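Local structure of filamentation induced by cAMP protein Fic (Desulfovibrio alaskensis, 4RGL) at residues Pro16-Val19 with Asn20-Glu24. The protein is a mostly helical member of the Fic/DOC family that pairs a Fic domain with a C-terminal domain probably of helix-turn-helix type. Sequence-based numbering, arbitrary orientation.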
ATOM      1  N   PRO A  16     -17.937 -11.607 -20.182  1.00115.86           N
ATOM      2  CA  PRO A  16     -18.962 -11.216 -19.189  1.00115.27           C
ATOM      3  C   PRO A  16     -18.408 -11.161 -17.753  1.00113.00           C
ATOM      4  O   PRO A  16     -18.942 -10.434 -16.925  1.00112.74           O
ATOM      5  CB  PRO A  16     -20.032 -12.316 -19.326  1.00119.40           C
ATOM      6  CG  PRO A  16     -19.389 -13.403 -20.149  1.00124.23           C
ATOM      7  CD  PRO A  16     -18.396 -12.734 -21.015  1.00119.01           C
ATOM      8  N   ALA A  17     -17.339 -11.918 -17.467  1.00104.77           N
ATOM      9  CA  ALA A  17     -16.711 -11.895 -16.144  1.00101.26           C
ATOM     10  C   ALA A  17     -16.022 -10.546 -15.883  1.00 99.97           C
ATOM     11  O   ALA A  17     -16.106 -10.021 -14.770  1.00 98.90           O
ATOM     12  CB  ALA A  17     -15.707 -13.029 -16.019  1.00100.80           C
ATOM     13  N   ILE A  18     -15.371  -9.959 -16.934  1.00 93.17           N
ATOM     14  CA  ILE A  18     -14.677  -8.666 -16.819  1.00 90.43           C
ATOM     15  C   ILE A  18     -15.677  -7.546 -16.490  1.00 93.29           C
ATOM     16  O   ILE A  18     -15.461  -6.801 -15.534  1.00 91.60           O
ATOM     17  CB  ILE A  18     -13.866  -8.335 -18.116  1.00 93.02           C
ATOM     18  CG1 ILE A  18     -12.553  -9.152 -18.168  1.00 91.82           C
ATOM     19  CG2 ILE A  18     -13.570  -6.819 -18.215  1.00 92.98           C
ATOM     20  CD1 ILE A  18     -11.725  -8.995 -19.550  1.00 99.43           C
ATOM     21  N   VAL A  19     -16.784  -7.437 -17.274  1.00 91.06           N
ATOM     22  CA  VAL A  19     -17.763  -6.355 -17.084  1.00 91.41           C
ATOM     23  C   VAL A  19     -18.383  -6.438 -15.668  1.00 91.27           C
ATOM     24  O   VAL A  19     -18.601  -5.405 -15.042  1.00 90.35           O
ATOM     25  CB  VAL A  19     -18.865  -6.340 -18.185  1.00 98.60           C
ATOM     26  CG1 VAL A  19     -18.252  -6.132 -19.569  1.00 98.71           C
ATOM     27  CG2 VAL A  19     -19.709  -7.609 -18.150  1.00100.05           C
ATOM     28  N   ASN A  20     -18.573  -7.668 -15.138  1.00 85.69           N
ATOM     29  CA  ASN A  20     -19.101  -7.861 -13.785  1.00 84.74           C
ATOM     30  C   ASN A  20     -18.072  -7.422 -12.727  1.00 84.19           C
ATOM     31  O   ASN A  20     -18.447  -6.842 -11.700  1.00 83.13           O
ATOM     32  CB  ASN A  20     -19.511  -9.321 -13.564  1.00 86.37           C
ATOM     33  CG  ASN A  20     -20.888  -9.648 -14.097  1.00110.38           C
ATOM     34  OD1 ASN A  20     -21.885  -9.613 -13.368  1.00108.26           O
ATOM     35  ND2 ASN A  20     -20.978  -9.947 -15.383  1.00102.23           N
ATOM     36  N   LEU A  21     -16.774  -7.657 -12.999  1.00 77.94           N
ATOM     37  CA  LEU A  21     -15.702  -7.235 -12.084  1.00 74.67           C
ATOM     38  C   LEU A  21     -15.529  -5.723 -12.123  1.00 77.42           C
ATOM     39  O   LEU A  21     -15.393  -5.099 -11.075  1.00 76.57           O
ATOM     40  CB  LEU A  21     -14.382  -7.936 -12.426  1.00 72.47           C
ATOM     41  CG  LEU A  21     -14.301  -9.416 -12.030  1.00 76.28           C
ATOM     42  CD1 LEU A  21     -13.132 -10.090 -12.689  1.00 75.56           C
ATOM     43  CD2 LEU A  21     -14.234  -9.580 -10.507  1.00 76.09           C
ATOM     44  N   VAL A  22     -15.632  -5.119 -13.330  1.00 73.75           N
ATOM     45  CA  VAL A  22     -15.555  -3.663 -13.492  1.00 73.10           C
ATOM     46  C   VAL A  22     -16.747  -3.006 -12.774  1.00 78.40           C
ATOM     47  O   VAL A  22     -16.563  -2.035 -12.038  1.00 77.73           O
ATOM     48  CB  VAL A  22     -15.499  -3.260 -14.998  1.00 77.30           C
ATOM     49  CG1 VAL A  22     -15.631  -1.750 -15.170  1.00 77.53           C
ATOM     50  CG2 VAL A  22     -14.215  -3.767 -15.651  1.00 75.60           C
ATOM     51  N   ALA A  23     -17.946  -3.600 -12.914  1.00 76.61           N
ATOM     52  CA  ALA A  23     -19.148  -3.104 -12.260  1.00 77.53           C
ATOM     53  C   ALA A  23     -19.006  -3.148 -10.748  1.00 80.42           C
ATOM     54  O   ALA A  23     -19.366  -2.181 -10.069  1.00 80.63           O
ATOM     55  CB  ALA A  23     -20.352  -3.923 -12.692  1.00 80.29           C
ATOM     56  N   GLU A  24     -18.475  -4.263 -10.206  1.00 75.54           N
ATOM     57  CA  GLU A  24     -18.348  -4.409  -8.765  1.00 74.53           C
ATOM     58  C   GLU A  24     -17.253  -3.468  -8.218  1.00 76.50           C
ATOM     59  O   GLU A  24     -17.512  -2.722  -7.270  1.00 75.83           O
ATOM     60  CB  GLU A  24     -18.059  -5.871  -8.378  1.00 75.40           C
ATOM     61  CG  GLU A  24     -18.191  -6.131  -6.875  1.00 85.05           C
ATOM     62  CD  GLU A  24     -17.994  -7.575  -6.444  1.00100.96           C
ATOM     63  OE1 GLU A  24     -18.056  -8.474  -7.317  1.00 97.27           O
ATOM     64  OE2 GLU A  24     -17.783  -7.807  -5.229  1.00 82.82           O
TER
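The i to i+4 hydrogen bonds by which Leu21 N, Val22 N and Ala23 N reach the carbonyls of Ala17, Ile18 and Val19 define the first turns of the alpha-helix 16-32, with Val22 N lying 2.8 Å from Ile18 O and nearly in line with that carbonyl. One residue earlier, at the N-terminal end of the helix, the pattern changes. The backbone bond from Asn20 N to Pro16 O is weak, at 3.3 Å, and the side chain of Asn20 adds a second donor to the same oxygen. With CG turned beside its own backbone N (chi1 -83°), the amide folds back toward the start of the helix, and ND2 lies 2.6 Å from Pro16 O in a fairly straight bond of 164°. The oxygen sits close to the plane of the amide, whereas the donor is tilted 30° from the carbonyl plane of Pro16. Two N-H groups thus converge on one first-turn carbonyl, on the exposed side of the helix. A neighbouring face of the helix packs on helix 238-257, where Ile18 touches Val241 and Leu21 touches Leu245; farther along, Glu24 forms a salt bridge with Arg253. Between the segments themselves, apolar side-chain packing comes down to one methyl pair a turn apart: CG2 of Ile18, the branch pointing away from its backbone N, meets CG2 of Val22 at 4.0 Å.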